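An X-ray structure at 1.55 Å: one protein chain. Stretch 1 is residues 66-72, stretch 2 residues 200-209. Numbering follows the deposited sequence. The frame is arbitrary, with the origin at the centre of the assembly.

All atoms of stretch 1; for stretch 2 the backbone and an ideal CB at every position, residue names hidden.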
# COMPACT_ATOMS: atom_id res chain seq x y z
N GLY B 66 2.06 -38.72 0.94
CA GLY B 66 2.55 -38.58 -0.42
C GLY B 66 2.70 -37.16 -0.89
O GLY B 66 3.30 -36.96 -1.95
N ALA B 67 2.17 -36.19 -0.15
CA ALA B 67 2.30 -34.77 -0.45
C ALA B 67 1.97 -34.01 0.82
O ALA B 67 1.23 -34.52 1.68
CB ALA B 67 1.34 -34.37 -1.57
N VAL B 68 2.53 -32.80 0.94
CA VAL B 68 2.41 -31.99 2.16
C VAL B 68 2.04 -30.57 1.76
O VAL B 68 2.79 -29.89 1.03
CB VAL B 68 3.71 -32.00 2.99
CG1 VAL B 68 3.61 -31.13 4.23
CG2 VAL B 68 4.11 -33.45 3.33
N LEU B 69 0.87 -30.11 2.23
CA LEU B 69 0.39 -28.74 2.02
C LEU B 69 0.26 -28.02 3.37
O LEU B 69 -0.69 -28.25 4.13
CB LEU B 69 -0.94 -28.74 1.25
CG LEU B 69 -1.48 -27.35 0.88
CD1 LEU B 69 -0.49 -26.52 0.10
CD2 LEU B 69 -2.75 -27.51 0.01
N LEU B 70 1.22 -27.15 3.70
CA LEU B 70 1.20 -26.39 4.94
C LEU B 70 0.54 -25.04 4.65
O LEU B 70 0.90 -24.39 3.65
CB LEU B 70 2.63 -26.17 5.42
CG LEU B 70 3.53 -27.42 5.48
CD1 LEU B 70 4.99 -26.91 5.73
CD2 LEU B 70 3.13 -28.39 6.56
N THR B 71 -0.40 -24.61 5.49
CA THR B 71 -1.07 -23.33 5.25
C THR B 71 -1.03 -22.43 6.49
O THR B 71 -0.90 -22.88 7.64
CB THR B 71 -2.55 -23.52 4.79
OG1 THR B 71 -3.40 -23.89 5.87
CG2 THR B 71 -2.62 -24.61 3.71
N GLY B 72 -1.23 -21.13 6.24
CA GLY B 72 -1.17 -20.17 7.33
C GLY B 72 -1.71 -18.84 6.86
O GLY B 72 -1.85 -18.60 5.65
N UNK B 200 -9.89 -22.19 -2.23
CA UNK B 200 -8.54 -22.05 -2.78
C UNK B 200 -7.63 -23.16 -2.28
O UNK B 200 -6.81 -23.70 -3.03
CB UNK B 200 -7.95 -20.69 -2.42
N UNK B 201 -7.73 -23.49 -0.99
CA UNK B 201 -6.90 -24.57 -0.45
C UNK B 201 -7.28 -25.90 -1.09
O UNK B 201 -6.40 -26.70 -1.45
CB UNK B 201 -7.04 -24.65 1.07
N UNK B 202 -8.57 -26.14 -1.26
CA UNK B 202 -9.07 -27.37 -1.89
C UNK B 202 -8.56 -27.50 -3.32
O UNK B 202 -8.07 -28.57 -3.72
CB UNK B 202 -10.60 -27.39 -1.88
N UNK B 203 -8.65 -26.42 -4.10
CA UNK B 203 -8.18 -26.45 -5.49
C UNK B 203 -6.68 -26.73 -5.55
O UNK B 203 -6.22 -27.50 -6.41
CB UNK B 203 -8.50 -25.13 -6.19
N UNK B 204 -5.90 -26.14 -4.64
CA UNK B 204 -4.47 -26.43 -4.59
C UNK B 204 -4.24 -27.89 -4.27
O UNK B 204 -3.39 -28.53 -4.90
CB UNK B 204 -3.77 -25.55 -3.56
N UNK B 205 -4.97 -28.43 -3.27
CA UNK B 205 -4.82 -29.84 -2.90
C UNK B 205 -5.11 -30.75 -4.08
O UNK B 205 -4.37 -31.72 -4.35
CB UNK B 205 -5.74 -30.19 -1.73
N UNK B 206 -6.17 -30.44 -4.84
CA UNK B 206 -6.56 -31.26 -5.98
C UNK B 206 -5.49 -31.21 -7.07
O UNK B 206 -5.19 -32.24 -7.71
CB UNK B 206 -7.91 -30.80 -6.54
N UNK B 207 -4.89 -30.04 -7.28
CA UNK B 207 -3.86 -29.94 -8.31
C UNK B 207 -2.60 -30.70 -7.91
O UNK B 207 -1.96 -31.35 -8.75
CB UNK B 207 -3.52 -28.47 -8.58
N UNK B 208 -2.23 -30.64 -6.63
CA UNK B 208 -1.04 -31.34 -6.16
C UNK B 208 -1.19 -32.84 -6.37
O UNK B 208 -0.30 -33.52 -6.89
CB UNK B 208 -0.78 -31.03 -4.68
N UNK B 209 -2.34 -33.38 -5.97
CA UNK B 209 -2.47 -34.83 -6.06
C UNK B 209 -2.68 -35.29 -7.49
O UNK B 209 -2.33 -36.43 -7.82
CB UNK B 209 -3.63 -35.31 -5.18

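Stretch 2 is helical throughout, and its axis runs nearly antiparallel to the strand of stretch 1 (160° between N-to-C directions, 9.6 Å at closest approach). Alternate strand residues Ala67, Leu69 and Thr71 point toward the helix, so each helix position can be judged by its distance from these three side chains.

Position 200 has nothing of stretch 1 within 5.5 Å of its ideal CB, so this contact sets no preference; the residue is Ala200.

At position 201 CA-to-CB points toward the strand. The ideal CB lies 5.2 Å from Thr71 CG2 and 5.3 Å from Leu69 CD2, a gap that leaves room for further carbon atoms. Both visible neighbours are methyl groups, so valine, isoleucine or leucine would suit. The residue is Val201, with chi1 at 177° (t). Its CG1 reaches both methyls, standing 4.3 Å from Thr71 CG2 and 4.3 Å from Leu69 CD2.

Position 202 points away from the strand, and a long polar chain is as acceptable here as any other. Arg202 is extended (chi1 to chi3 all t), and its NE forms a salt bridge with the residue at 206, one helical turn on. Position 203 is out of reach and unconstrained by stretch 1; it holds Val203.

Position 204 points toward the strand, and its ideal CB is already 4.2 Å from Leu69 CD2. That is contact distance for two methyl groups, so alanine fits without further atoms, although a larger chain directed past the leucine is not excluded. Ala204 is found, its CB 4.2 Å from Leu69 CD2.

Position 205 points sideways, with its ideal CB 4.4 Å from the same Leu69 CD2. A small apolar residue would again suffice, while a longer one might extend beside the strand. The residue is Ala205. The leucine tip also approaches the backbone here: Leu69 CD2 lies 4.1 Å from Ala205 N and 4.0 Å from Val201 O, two atoms already joined by a helical hydrogen bond of 2.9 Å. The methyl therefore packs against a paired backbone.

Nothing of stretch 1 lies within 5.5 Å of the ideal CB at 206 or 207, so stretch 1 sets no preference and residues of many sizes, polar or apolar, would do. Position 206 holds Glu206, which completes the salt bridge: Arg202 NE donates to Glu206 OE2 at 2.8 Å, N-H...acceptor angle 167°. Position 207 holds Ala207, which adds nothing to this interface.

Position 208 points toward the strand, but its ideal CB is still 5.0 Å from Ala67 CB. The short alanine leaves space, and Leu69 CD1 offers a second apolar surface, which favours a sizeable aliphatic chain such as isoleucine or leucine. Ile208 uses both branches: CG2 lies 3.7 Å from Ala67 CB, while CD1, with chi1 m and chi2 t, comes 4.0 Å from Leu69 CD1.

Position 209 points sideways, and nothing of stretch 1 comes within 5.5 Å of its ideal CB, so many residues would be tolerated. Thr209 turns its hydroxyl to its own helix, with OG1 3.3 Å from Glu206 O and 3.4 Å from Ala205 O, both weak contacts.

No hydrogen bond crosses between the stretches; the contact is made by apolar packing centred on Leu69.

Stretch 2 (200-209) AVRVAAEAIT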
# COMPACT_ATOMS: atom_id res chain seq x y z
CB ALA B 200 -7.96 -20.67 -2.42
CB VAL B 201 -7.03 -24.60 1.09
CG1 VAL B 201 -6.24 -25.76 1.70
CG2 VAL B 201 -6.52 -23.27 1.65
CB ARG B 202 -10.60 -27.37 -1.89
CG ARG B 202 -11.16 -28.66 -2.51
CD ARG B 202 -12.66 -28.70 -2.60
NE ARG B 202 -13.12 -29.94 -3.24
CZ ARG B 202 -14.28 -30.55 -2.96
NH1 ARG B 202 -15.08 -30.04 -2.03
NH2 ARG B 202 -14.62 -31.67 -3.59
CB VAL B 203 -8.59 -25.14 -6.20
CG1 VAL B 203 -7.97 -24.99 -7.60
CG2 VAL B 203 -10.10 -25.12 -6.34
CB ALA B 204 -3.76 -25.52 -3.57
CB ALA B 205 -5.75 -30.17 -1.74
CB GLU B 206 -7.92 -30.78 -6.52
CG GLU B 206 -9.07 -30.95 -5.51
CD GLU B 206 -10.41 -30.30 -5.91
OE1 GLU B 206 -10.41 -29.40 -6.78
OE2 GLU B 206 -11.45 -30.70 -5.34
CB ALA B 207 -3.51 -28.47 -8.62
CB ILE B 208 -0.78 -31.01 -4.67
CG1 ILE B 208 -0.33 -29.55 -4.50
CG2 ILE B 208 0.27 -31.98 -4.12
CD1 ILE B 208 -0.56 -29.00 -3.06
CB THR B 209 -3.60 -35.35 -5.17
OG1 THR B 209 -4.85 -34.81 -5.61
CG2 THR B 209 -3.38 -34.95 -3.67
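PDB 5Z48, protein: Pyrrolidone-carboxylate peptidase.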